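Local coordinates for oxidoreductase (Ralstonia eutropha, PDB 3HJ9), which is probably an FMN-dependent oxidoreductase of the nitroreductase family, a dimeric flavoprotein that binds flavin mononucleotide, at residues 40-45 with 171-176; 178-183 with 211-216; 140-145 with 201-206; 68-73 with 105-110. All coordinates share one frame; numbering follows the deposited sequence.

Interaction 1 (40-45 with 171-176); sequences MPLMGT and AYLYCA
T45, in the first turn of helix 42-48, and A176, close to the end of helix 156-177, bring the two backbones together, their CA atoms lying 5.4 Å apart. P41 is the N-cap residue of the shorter helix, and its carbonyl O accepts the bond from T45 N. The T45 side chain points at the longer helix and crosses that of L173 at about a right angle. With chi1 at 72°, OG1 stands between the backbone N and the carbonyl carbon, where it meets L173 CD2 at 3.5 Å. The same T45 OG1 donates to L42 O over 2.7 Å, one turn back. T45 CG2 rests 3.7 Å from L173 O, while A176 CB packs on T45 O at 3.7 Å. Alongside, L42 CD1 approaches L173 CD1 at 4.3 Å. The selenomethionine M40 bends at chi3 and brings CE to within 3.8 Å of A176 O. L173 also packs on L173 of the second subunit and on R49, an FMN-binding residue. Since the hydroxyl proton of T45 goes to its own helix and no hydrogen bond crosses between the segments, they are held here by van der Waals packing, partly aliphatic on aliphatic and partly methyl groups against carbonyl oxygens.

Interaction 2 (178-183 with 211-216); sequences AGLGAV and IGRAAS
G179, just after helix 156-177, lies against R213, and water bridges the gap on this side: one molecule links A178 O to R213 NH1, and a second donates to G179 O while accepting from A214 N. G179 has a positive phi of 72°, a conformation that favours glycine, and the chain turns there toward the sheet. L180 follows, its CD2 lying 3.8 Å from R213 NH1 and 3.9 Å from R213 CG, so the leucine tip lies against the bent arginine chain. G181 pairs with G212: G181 N donates to G212 O at 2.6 Å, and the return bond from G212 N to G181 O is longer, 3.2 Å, and arrives 34° out of the carbonyl plane. G181 O also receives a CA-H contact from I211 CA at 3.5 Å. This antiparallel, hydrogen-bonded glycine pair lies where 181-185, an edge strand of the sheet within this chain, joins 203-212. A182 and I211 form the next, non-hydrogen-bonded pair, and A182 CB touches I211 CG1 at 3.9 Å on the face covered by C175 of helix 156-177. V183 then carries the strand on to the bound FMN, which it touches.

Interaction 3 (140-145 with 201-206); sequences VFVANH and EDEEPI
V142 with P205, A143 with E204 and N144 with E203 form an antiparallel ladder between strands 137-144 and 203-212, neighbours within the central sheet. A143 and E204 are the hydrogen-bonded pair: A143 N reaches E204 O at 2.7 Å and E204 N returns to A143 O at 2.8 Å. I206 N to F141 O and H145 N to D202 O continue the bonding at the two ends. A side-chain bond adds to the ladder near H145. H145 NE2 donates to E204 OE1 across 2.8 Å, the oxygen lying close to the imidazole plane, while the nitrogen sits above the carboxylate, 42° out of its plane. The glutamate reaches the ring through an extended chain, with CG anti to the backbone N (chi1 177°). Its other oxygen, OE2, forms a salt bridge with R190, which would favour the charged carboxylate. In this all-antiparallel sheet, the face of A143 and E204 also takes in I206, whose CG1 packs on A143 CB at 3.6 Å, and A143 meets S160 of helix 156-177. On the other face V142 CG1 lies 3.7 Å from E203 CB. V140 CG1 and P205 CB sit side by side 4.0 Å apart, and M197 and L199 cover this surface. The N144 amide and E203 carboxylate are packed with their planes nearly perpendicular, without a hydrogen bond between them, while E203 OE1 accepts one from N200 N.

Interaction 4 (68-73 with 105-110); sequences LLWAAA and YRYDPV
L69 and A73 belong to the sheet-facing side of helix 62-73, and they are met by Y107 near the end of strand 103-108 and P109 just after it. The short helix and strand axes pass 9.9 Å apart at an angle of 66°. Y107 carries most of the contact. Its CB points to the helix, and CG continues anti to the backbone N (chi1 175°). L69 CB sits over one face of the ring, 3.9 Å from its centroid and only 16° off the normal, a CH-pi contact, and L69 CD1 adds a touch on Y107 CD1. A73 CB comes instead to the ring edge, 3.6 Å from Y107 CD2. The opposite face of the phenol is backed by P109 N, just past the strand. P109 CG in turn lies 3.3 Å from A73 O. The hydroxyl end of the tyrosine runs on to W70, with Y107 OH 3.9 Å from W70 CA and near the plane of the indole at its edge; that OH is hydrogen-bonded to H112 ND1, and W70 NE1 to V75 O. Around the contact, L69 also rests on V98 and L114 of the adjoining strands, A73 meets M167 of helix 156-177, and W70 extends to the ring of W47 of the second subunit.

In the fold
Helix 156-177 ties much of this together. In interaction 1 it meets helix 42-48, and its A171 and Y174 pack on L68 and A71 of interaction 4, whose centre lies about 17 Å away. The same helix runs into interaction 2, where C175 SG packs on I211 CG2 at 3.8 Å, and I211 CD1 touches L68 CD1 at 3.6 Å. Interactions 2 and 3 share strand 203-212 but lie near its two ends, centres about 26 Å apart. The flavin is nearest interaction 2, through V183; I206 of interaction 3 is about 8 Å from a bound FMN by side chain. Interactions 1 and 4 both border the second subunit, which I206 of interaction 3 also touches.

Interaction 1 (40-45 with 171-176)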
loop_
_atom_site.group_PDB
_atom_site.type_symbol
_atom_site.label_atom_id
_atom_site.label_comp_id
_atom_site.label_asym_id
_atom_site.label_seq_id
_atom_site.Cartn_x
_atom_site.Cartn_y
_atom_site.Cartn_z
HETATM N N MSE A 40 -4.568 0.673 -19.284
HETATM C CA MSE A 40 -5.675 1.486 -18.775
HETATM C C MSE A 40 -5.129 2.661 -17.978
HETATM O O MSE A 40 -4.177 2.468 -17.243
HETATM C CB MSE A 40 -6.612 0.666 -17.870
HETATM C CG MSE A 40 -7.894 1.423 -17.427
HETATM SE SE MSE A 40 -8.880 0.392 -16.099
HETATM C CE MSE A 40 -9.785 -0.829 -17.367
ATOM N N PRO A 41 -5.708 3.879 -18.154
ATOM C CA PRO A 41 -5.291 5.035 -17.350
ATOM C C PRO A 41 -5.373 4.772 -15.843
ATOM O O PRO A 41 -6.306 4.111 -15.407
ATOM C CB PRO A 41 -6.312 6.104 -17.728
ATOM C CG PRO A 41 -6.716 5.784 -19.129
ATOM C CD PRO A 41 -6.675 4.270 -19.208
ATOM N N LEU A 42 -4.387 5.260 -15.077
ATOM C CA LEU A 42 -4.358 5.142 -13.597
ATOM C C LEU A 42 -5.701 5.503 -12.984
ATOM O O LEU A 42 -6.190 4.758 -12.138
ATOM C CB LEU A 42 -3.301 6.097 -12.957
ATOM C CG LEU A 42 -3.284 6.167 -11.414
ATOM C CD1 LEU A 42 -2.823 4.852 -10.844
ATOM C CD2 LEU A 42 -2.450 7.323 -10.897
HETATM N N MSE A 43 -6.259 6.648 -13.397
HETATM C CA MSE A 43 -7.562 7.117 -12.890
HETATM C C MSE A 43 -8.629 6.036 -13.099
HETATM O O MSE A 43 -9.371 5.739 -12.163
HETATM C CB MSE A 43 -7.980 8.465 -13.478
HETATM C CG MSE A 43 -7.045 9.637 -13.091
HETATM SE SE MSE A 43 -6.905 9.943 -11.167
HETATM C CE MSE A 43 -8.565 10.939 -10.828
ATOM N N GLY A 44 -8.655 5.402 -14.280
ATOM C CA GLY A 44 -9.558 4.264 -14.516
ATOM C C GLY A 44 -9.349 3.089 -13.550
ATOM O O GLY A 44 -10.323 2.500 -13.051
ATOM N N THR A 45 -8.087 2.748 -13.278
ATOM C CA THR A 45 -7.788 1.646 -12.393
ATOM C C THR A 45 -8.210 1.948 -10.949
ATOM O O THR A 45 -8.649 1.037 -10.256
ATOM C CB THR A 45 -6.327 1.175 -12.440
ATOM O OG1 THR A 45 -5.491 2.139 -11.818
ATOM C CG2 THR A 45 -5.864 0.868 -13.881
ATOM N N ALA A 171 -0.414 -4.296 -7.279
ATOM C CA ALA A 171 -1.004 -5.552 -7.844
ATOM C C ALA A 171 -2.508 -5.419 -8.075
ATOM O O ALA A 171 -3.037 -5.885 -9.111
ATOM C CB ALA A 171 -0.686 -6.786 -6.938
ATOM N N TYR A 172 -3.210 -4.853 -7.089
ATOM C CA TYR A 172 -4.653 -4.534 -7.230
ATOM C C TYR A 172 -4.979 -3.695 -8.452
ATOM O O TYR A 172 -5.888 -4.025 -9.217
ATOM C CB TYR A 172 -5.181 -3.772 -6.017
ATOM C CG TYR A 172 -5.855 -4.552 -4.927
ATOM C CD1 TYR A 172 -7.087 -5.169 -5.143
ATOM C CD2 TYR A 172 -5.322 -4.577 -3.627
ATOM C CE1 TYR A 172 -7.766 -5.850 -4.065
ATOM C CE2 TYR A 172 -5.998 -5.228 -2.572
ATOM C CZ TYR A 172 -7.189 -5.853 -2.784
ATOM O OH TYR A 172 -7.802 -6.463 -1.714
ATOM N N LEU A 173 -4.229 -2.603 -8.599
ATOM C CA LEU A 173 -4.375 -1.662 -9.706
ATOM C C LEU A 173 -4.051 -2.338 -11.047
ATOM O O LEU A 173 -4.808 -2.164 -12.029
ATOM C CB LEU A 173 -3.543 -0.371 -9.477
ATOM C CG LEU A 173 -4.020 0.510 -8.300
ATOM C CD1 LEU A 173 -3.023 1.625 -7.962
ATOM C CD2 LEU A 173 -5.445 1.080 -8.528
ATOM N N TYR A 174 -2.986 -3.152 -11.075
ATOM C CA TYR A 174 -2.675 -3.939 -12.280
ATOM C C TYR A 174 -3.863 -4.870 -12.615
ATOM O O TYR A 174 -4.325 -4.900 -13.765
ATOM C CB TYR A 174 -1.336 -4.705 -12.192
ATOM C CG TYR A 174 -1.160 -5.510 -13.417
ATOM C CD1 TYR A 174 -0.709 -4.922 -14.604
ATOM C CD2 TYR A 174 -1.580 -6.842 -13.451
ATOM C CE1 TYR A 174 -0.636 -5.676 -15.790
ATOM C CE2 TYR A 174 -1.515 -7.597 -14.633
ATOM C CZ TYR A 174 -1.032 -7.019 -15.782
ATOM O OH TYR A 174 -1.001 -7.784 -16.924
ATOM N N CYS A 175 -4.390 -5.560 -11.609
ATOM C CA CYS A 175 -5.520 -6.471 -11.829
ATOM C C CYS A 175 -6.724 -5.757 -12.438
ATOM O O CYS A 175 -7.333 -6.269 -13.406
ATOM C CB CYS A 175 -5.881 -7.230 -10.556
ATOM S SG CYS A 175 -4.597 -8.433 -10.172
ATOM N N ALA A 176 -6.997 -4.553 -11.931
ATOM C CA ALA A 176 -8.076 -3.698 -12.439
ATOM C C ALA A 176 -7.803 -3.303 -13.889
ATOM O O ALA A 176 -8.719 -3.347 -14.703
ATOM C CB ALA A 176 -8.273 -2.446 -11.558
#

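Interaction 2 (178-183 with 211-216)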
loop_
_atom_site.group_PDB
_atom_site.type_symbol
_atom_site.label_atom_id
_atom_site.label_comp_id
_atom_site.label_asym_id
_atom_site.label_seq_id
_atom_site.Cartn_x
_atom_site.Cartn_y
_atom_site.Cartn_z
ATOM N N ALA A 178 -6.052 -4.965 -16.129
ATOM C CA ALA A 178 -6.047 -6.194 -16.962
ATOM C C ALA A 178 -7.296 -7.092 -16.876
ATOM O O ALA A 178 -7.291 -8.208 -17.433
ATOM C CB ALA A 178 -4.812 -7.029 -16.607
ATOM N N GLY A 179 -8.339 -6.648 -16.180
ATOM C CA GLY A 179 -9.562 -7.445 -16.053
ATOM C C GLY A 179 -9.452 -8.670 -15.155
ATOM O O GLY A 179 -10.155 -9.660 -15.372
ATOM N N LEU A 180 -8.595 -8.600 -14.140
ATOM C CA LEU A 180 -8.382 -9.694 -13.207
ATOM C C LEU A 180 -8.934 -9.307 -11.826
ATOM O O LEU A 180 -9.037 -8.128 -11.488
ATOM C CB LEU A 180 -6.883 -9.996 -13.075
ATOM C CG LEU A 180 -6.106 -10.568 -14.262
ATOM C CD1 LEU A 180 -4.601 -10.644 -13.938
ATOM C CD2 LEU A 180 -6.661 -11.968 -14.624
ATOM N N GLY A 181 -9.293 -10.318 -11.045
ATOM C CA GLY A 181 -9.711 -10.147 -9.661
ATOM C C GLY A 181 -8.501 -10.307 -8.751
ATOM O O GLY A 181 -7.517 -10.995 -9.109
ATOM N N ALA A 182 -8.580 -9.687 -7.570
ATOM C CA ALA A 182 -7.567 -9.770 -6.532
ATOM C C ALA A 182 -8.193 -9.565 -5.129
ATOM O O ALA A 182 -9.241 -8.917 -5.014
ATOM C CB ALA A 182 -6.431 -8.716 -6.786
ATOM N N VAL A 183 -7.570 -10.138 -4.090
ATOM C CA VAL A 183 -7.975 -9.864 -2.681
ATOM C C VAL A 183 -6.749 -10.049 -1.805
ATOM O O VAL A 183 -6.101 -11.109 -1.874
ATOM C CB VAL A 183 -9.185 -10.687 -2.214
ATOM C CG1 VAL A 183 -8.894 -12.179 -2.250
ATOM C CG2 VAL A 183 -9.662 -10.253 -0.769
ATOM N N ILE A 211 -5.132 -14.081 -6.644
ATOM C CA ILE A 211 -5.353 -13.451 -7.945
ATOM C C ILE A 211 -5.802 -14.431 -9.021
ATOM O O ILE A 211 -5.339 -15.572 -9.073
ATOM C CB ILE A 211 -4.040 -12.709 -8.374
ATOM C CG1 ILE A 211 -3.776 -11.531 -7.428
ATOM C CG2 ILE A 211 -4.095 -12.228 -9.857
ATOM C CD1 ILE A 211 -2.481 -10.789 -7.643
ATOM N N GLY A 212 -6.740 -13.973 -9.844
ATOM C CA GLY A 212 -7.221 -14.690 -11.007
ATOM C C GLY A 212 -8.337 -13.954 -11.727
ATOM O O GLY A 212 -8.717 -12.840 -11.311
ATOM N N ARG A 213 -8.846 -14.537 -12.816
ATOM C CA ARG A 213 -10.033 -13.997 -13.463
ATOM C C ARG A 213 -11.189 -14.212 -12.501
ATOM O O ARG A 213 -11.278 -15.257 -11.867
ATOM C CB ARG A 213 -10.348 -14.636 -14.833
ATOM C CG ARG A 213 -9.746 -13.863 -15.993
ATOM C CD ARG A 213 -9.828 -14.523 -17.376
ATOM N NE ARG A 213 -8.786 -15.544 -17.595
ATOM C CZ ARG A 213 -7.459 -15.319 -17.784
ATOM N NH1 ARG A 213 -6.900 -14.073 -17.736
ATOM N NH2 ARG A 213 -6.650 -16.370 -17.991
ATOM N N ALA A 214 -12.066 -13.214 -12.403
ATOM C CA ALA A 214 -13.263 -13.287 -11.564
ATOM C C ALA A 214 -14.155 -14.398 -12.097
ATOM O O ALA A 214 -14.175 -14.617 -13.293
ATOM C CB ALA A 214 -14.021 -11.938 -11.564
ATOM N N ALA A 215 -14.869 -15.094 -11.208
ATOM C CA ALA A 215 -15.804 -16.184 -11.588
ATOM C C ALA A 215 -16.909 -15.695 -12.530
ATOM O O ALA A 215 -17.279 -14.527 -12.492
ATOM C CB ALA A 215 -16.408 -16.829 -10.359
ATOM N N SER A 216 -17.423 -16.598 -13.365
ATOM C CA SER A 216 -18.437 -16.268 -14.384
ATOM C C SER A 216 -19.852 -15.877 -13.904
ATOM O O SER A 216 -20.636 -15.389 -14.725
ATOM C CB SER A 216 -18.550 -17.417 -15.399
ATOM O OG SER A 216 -17.294 -17.645 -16.020
HETATM O O HOH W 1 -7.834 -11.267 -18.537
HETATM O O HOH W 2 -11.952 -10.861 -13.853
#

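Interaction 3 (140-145 with 201-206)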
loop_
_atom_site.group_PDB
_atom_site.type_symbol
_atom_site.label_atom_id
_atom_site.label_comp_id
_atom_site.label_asym_id
_atom_site.label_seq_id
_atom_site.Cartn_x
_atom_site.Cartn_y
_atom_site.Cartn_z
ATOM N N VAL A 140 2.615 -14.143 -1.909
ATOM C CA VAL A 140 2.919 -13.959 -0.463
ATOM C C VAL A 140 4.027 -12.908 -0.303
ATOM O O VAL A 140 5.131 -13.034 -0.912
ATOM C CB VAL A 140 3.355 -15.235 0.244
ATOM C CG1 VAL A 140 3.378 -14.994 1.756
ATOM C CG2 VAL A 140 2.412 -16.363 -0.110
ATOM N N PHE A 141 3.754 -11.891 0.514
ATOM C CA PHE A 141 4.695 -10.782 0.762
ATOM C C PHE A 141 5.400 -11.145 2.065
ATOM O O PHE A 141 4.776 -11.143 3.139
ATOM C CB PHE A 141 3.952 -9.449 0.838
ATOM C CG PHE A 141 3.212 -9.095 -0.443
ATOM C CD1 PHE A 141 1.922 -9.539 -0.663
ATOM C CD2 PHE A 141 3.830 -8.318 -1.435
ATOM C CE1 PHE A 141 1.244 -9.231 -1.849
ATOM C CE2 PHE A 141 3.156 -7.981 -2.619
ATOM C CZ PHE A 141 1.861 -8.426 -2.822
ATOM N N VAL A 142 6.662 -11.521 1.953
ATOM C CA VAL A 142 7.445 -11.997 3.083
ATOM C C VAL A 142 8.404 -10.925 3.552
ATOM O O VAL A 142 9.173 -10.434 2.746
ATOM C CB VAL A 142 8.223 -13.240 2.704
ATOM C CG1 VAL A 142 9.160 -13.700 3.867
ATOM C CG2 VAL A 142 7.247 -14.371 2.280
ATOM N N ALA A 143 8.386 -10.605 4.852
ATOM C CA ALA A 143 9.309 -9.603 5.453
ATOM C C ALA A 143 10.597 -10.295 5.813
ATOM O O ALA A 143 10.577 -11.368 6.432
ATOM C CB ALA A 143 8.735 -8.926 6.707
ATOM N N ASN A 144 11.709 -9.667 5.452
ATOM C CA ASN A 144 13.017 -10.162 5.759
ATOM C C ASN A 144 13.593 -9.367 6.921
ATOM O O ASN A 144 14.168 -8.290 6.736
ATOM C CB ASN A 144 13.920 -10.128 4.532
ATOM C CG ASN A 144 15.117 -11.031 4.705
ATOM O OD1 ASN A 144 15.812 -11.000 5.737
ATOM N ND2 ASN A 144 15.313 -11.917 3.729
ATOM N N HIS A 145 13.463 -9.932 8.121
ATOM C CA HIS A 145 13.949 -9.290 9.346
ATOM C C HIS A 145 15.464 -9.062 9.396
ATOM O O HIS A 145 15.932 -8.153 10.098
ATOM C CB HIS A 145 13.411 -10.009 10.611
ATOM C CG HIS A 145 11.936 -9.806 10.833
ATOM N ND1 HIS A 145 11.433 -8.801 11.633
ATOM C CD2 HIS A 145 10.854 -10.465 10.342
ATOM C CE1 HIS A 145 10.112 -8.844 11.626
ATOM N NE2 HIS A 145 9.732 -9.842 10.843
ATOM N N GLU A 201 14.548 -18.617 9.291
ATOM C CA GLU A 201 14.081 -18.071 10.586
ATOM C C GLU A 201 13.753 -16.586 10.580
ATOM O O GLU A 201 12.759 -16.190 11.187
ATOM C CB GLU A 201 15.060 -18.340 11.731
ATOM C CG GLU A 201 15.050 -19.787 12.190
ATOM C CD GLU A 201 15.926 -20.040 13.432
ATOM O OE1 GLU A 201 16.087 -19.126 14.287
ATOM O OE2 GLU A 201 16.432 -21.177 13.563
ATOM N N ASP A 202 14.569 -15.795 9.873
ATOM C CA ASP A 202 14.380 -14.340 9.771
ATOM C C ASP A 202 13.333 -13.861 8.716
ATOM O O ASP A 202 13.213 -12.663 8.496
ATOM C CB ASP A 202 15.753 -13.625 9.607
ATOM C CG ASP A 202 16.439 -13.907 8.263
ATOM O OD1 ASP A 202 15.834 -14.531 7.374
ATOM O OD2 ASP A 202 17.616 -13.508 8.104
ATOM N N GLU A 203 12.566 -14.777 8.110
ATOM C CA GLU A 203 11.572 -14.460 7.076
ATOM C C GLU A 203 10.165 -14.673 7.590
ATOM O O GLU A 203 9.837 -15.763 8.005
ATOM C CB GLU A 203 11.812 -15.320 5.833
ATOM C CG GLU A 203 13.057 -14.895 5.085
ATOM C CD GLU A 203 13.541 -15.866 4.011
ATOM O OE1 GLU A 203 13.166 -17.076 4.006
ATOM O OE2 GLU A 203 14.356 -15.408 3.168
ATOM N N GLU A 204 9.323 -13.651 7.507
ATOM C CA GLU A 204 7.966 -13.686 8.060
ATOM C C GLU A 204 6.920 -13.303 7.010
ATOM O O GLU A 204 6.991 -12.195 6.485
ATOM C CB GLU A 204 7.876 -12.698 9.227
ATOM C CG GLU A 204 6.476 -12.596 9.855
ATOM C CD GLU A 204 6.413 -11.679 11.052
ATOM O OE1 GLU A 204 6.999 -10.574 10.954
ATOM O OE2 GLU A 204 5.723 -12.046 12.051
ATOM N N PRO A 205 5.960 -14.210 6.699
ATOM C CA PRO A 205 4.852 -13.824 5.817
ATOM C C PRO A 205 4.020 -12.725 6.481
ATOM O O PRO A 205 3.701 -12.872 7.662
ATOM C CB PRO A 205 4.003 -15.110 5.685
ATOM C CG PRO A 205 4.782 -16.205 6.298
ATOM C CD PRO A 205 5.885 -15.626 7.127
ATOM N N ILE A 206 3.728 -11.645 5.752
ATOM C CA ILE A 206 2.977 -10.487 6.270
ATOM C C ILE A 206 1.562 -10.415 5.691
ATOM O O ILE A 206 0.625 -10.142 6.397
ATOM C CB ILE A 206 3.716 -9.117 5.943
ATOM C CG1 ILE A 206 5.115 -9.082 6.545
ATOM C CG2 ILE A 206 2.996 -7.937 6.587
ATOM C CD1 ILE A 206 5.133 -9.381 8.115
#

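Interaction 4 (68-73 with 105-110)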
loop_
_atom_site.group_PDB
_atom_site.type_symbol
_atom_site.label_atom_id
_atom_site.label_comp_id
_atom_site.label_asym_id
_atom_site.label_seq_id
_atom_site.Cartn_x
_atom_site.Cartn_y
_atom_site.Cartn_z
ATOM N N LEU A 68 2.213 -8.412 -13.613
ATOM C CA LEU A 68 1.720 -8.434 -12.220
ATOM C C LEU A 68 2.886 -8.397 -11.234
ATOM O O LEU A 68 2.913 -7.555 -10.286
ATOM C CB LEU A 68 0.908 -9.728 -11.962
ATOM C CG LEU A 68 0.476 -10.064 -10.531
ATOM C CD1 LEU A 68 -0.502 -8.980 -9.988
ATOM C CD2 LEU A 68 -0.115 -11.496 -10.466
ATOM N N LEU A 69 3.827 -9.322 -11.445
ATOM C CA LEU A 69 5.013 -9.405 -10.605
ATOM C C LEU A 69 5.833 -8.112 -10.697
ATOM O O LEU A 69 6.241 -7.622 -9.683
ATOM C CB LEU A 69 5.861 -10.655 -10.904
ATOM C CG LEU A 69 5.207 -11.966 -10.443
ATOM C CD1 LEU A 69 5.949 -13.131 -11.022
ATOM C CD2 LEU A 69 5.155 -12.082 -8.918
ATOM N N TRP A 70 6.034 -7.585 -11.908
ATOM C CA TRP A 70 6.747 -6.313 -12.093
ATOM C C TRP A 70 6.007 -5.137 -11.398
ATOM O O TRP A 70 6.658 -4.282 -10.762
ATOM C CB TRP A 70 6.980 -6.029 -13.567
ATOM C CG TRP A 70 7.731 -4.781 -13.764
ATOM C CD1 TRP A 70 9.078 -4.611 -13.711
ATOM C CD2 TRP A 70 7.167 -3.507 -14.017
ATOM N NE1 TRP A 70 9.397 -3.288 -13.903
ATOM C CE2 TRP A 70 8.236 -2.584 -14.092
ATOM C CE3 TRP A 70 5.851 -3.049 -14.180
ATOM C CZ2 TRP A 70 8.039 -1.228 -14.343
ATOM C CZ3 TRP A 70 5.646 -1.687 -14.438
ATOM C CH2 TRP A 70 6.739 -0.798 -14.529
ATOM N N ALA A 71 4.681 -5.075 -11.577
ATOM C CA ALA A 71 3.843 -4.065 -10.934
ATOM C C ALA A 71 4.085 -4.126 -9.420
ATOM O O ALA A 71 4.493 -3.112 -8.822
ATOM C CB ALA A 71 2.338 -4.247 -11.280
ATOM N N ALA A 72 3.994 -5.329 -8.847
ATOM C CA ALA A 72 4.165 -5.504 -7.380
ATOM C C ALA A 72 5.575 -5.257 -6.844
ATOM O O ALA A 72 5.741 -4.535 -5.832
ATOM C CB ALA A 72 3.671 -6.889 -6.934
ATOM N N ALA A 73 6.597 -5.774 -7.540
ATOM C CA ALA A 73 7.972 -5.803 -6.990
ATOM C C ALA A 73 9.119 -5.461 -7.932
ATOM O O ALA A 73 10.267 -5.589 -7.526
ATOM C CB ALA A 73 8.211 -7.228 -6.457
ATOM N N TYR A 105 7.370 -20.196 -5.862
ATOM C CA TYR A 105 8.515 -19.475 -6.404
ATOM C C TYR A 105 8.772 -18.166 -5.704
ATOM O O TYR A 105 7.844 -17.586 -5.175
ATOM C CB TYR A 105 8.288 -19.172 -7.898
ATOM C CG TYR A 105 8.335 -20.399 -8.764
ATOM C CD1 TYR A 105 7.229 -21.245 -8.865
ATOM C CD2 TYR A 105 9.495 -20.744 -9.452
ATOM C CE1 TYR A 105 7.282 -22.428 -9.654
ATOM C CE2 TYR A 105 9.555 -21.905 -10.250
ATOM C CZ TYR A 105 8.465 -22.731 -10.349
ATOM O OH TYR A 105 8.564 -23.857 -11.120
ATOM N N ARG A 106 10.031 -17.716 -5.723
ATOM C CA ARG A 106 10.407 -16.392 -5.253
ATOM C C ARG A 106 10.700 -15.558 -6.511
ATOM O O ARG A 106 11.465 -15.978 -7.395
ATOM C CB ARG A 106 11.635 -16.392 -4.341
ATOM C CG ARG A 106 11.883 -15.030 -3.669
ATOM C CD ARG A 106 13.037 -15.073 -2.718
ATOM N NE ARG A 106 14.280 -15.380 -3.413
ATOM C CZ ARG A 106 15.431 -15.752 -2.830
ATOM N NH1 ARG A 106 15.557 -15.857 -1.500
ATOM N NH2 ARG A 106 16.491 -16.013 -3.601
ATOM N N TYR A 107 10.080 -14.381 -6.572
ATOM C CA TYR A 107 10.311 -13.431 -7.643
ATOM C C TYR A 107 11.615 -12.686 -7.377
ATOM O O TYR A 107 11.789 -12.120 -6.312
ATOM C CB TYR A 107 9.154 -12.441 -7.751
ATOM C CG TYR A 107 9.390 -11.368 -8.766
ATOM C CD1 TYR A 107 9.475 -11.675 -10.123
ATOM C CD2 TYR A 107 9.503 -10.021 -8.388
ATOM C CE1 TYR A 107 9.694 -10.657 -11.090
ATOM C CE2 TYR A 107 9.694 -9.007 -9.351
ATOM C CZ TYR A 107 9.800 -9.337 -10.693
ATOM O OH TYR A 107 10.008 -8.355 -11.627
ATOM N N ASP A 108 12.507 -12.693 -8.361
ATOM C CA ASP A 108 13.780 -11.989 -8.323
ATOM C C ASP A 108 13.577 -10.741 -9.213
ATOM O O ASP A 108 13.551 -10.870 -10.438
ATOM C CB ASP A 108 14.883 -12.897 -8.866
ATOM C CG ASP A 108 16.226 -12.230 -8.947
ATOM O OD1 ASP A 108 16.406 -11.043 -8.617
ATOM O OD2 ASP A 108 17.142 -12.930 -9.387
ATOM N N PRO A 109 13.471 -9.540 -8.609
ATOM C CA PRO A 109 13.269 -8.322 -9.435
ATOM C C PRO A 109 14.398 -7.910 -10.352
ATOM O O PRO A 109 14.120 -7.482 -11.457
ATOM C CB PRO A 109 13.061 -7.238 -8.391
ATOM C CG PRO A 109 12.542 -7.955 -7.215
ATOM C CD PRO A 109 13.340 -9.206 -7.179
ATOM N N VAL A 110 15.647 -8.057 -9.908
ATOM C CA VAL A 110 16.809 -7.642 -10.684
ATOM C C VAL A 110 16.923 -8.421 -12.011
ATOM O O VAL A 110 17.309 -7.835 -13.014
ATOM C CB VAL A 110 18.122 -7.716 -9.827
ATOM C CG1 VAL A 110 19.378 -7.488 -10.689
ATOM C CG2 VAL A 110 18.028 -6.729 -8.640
#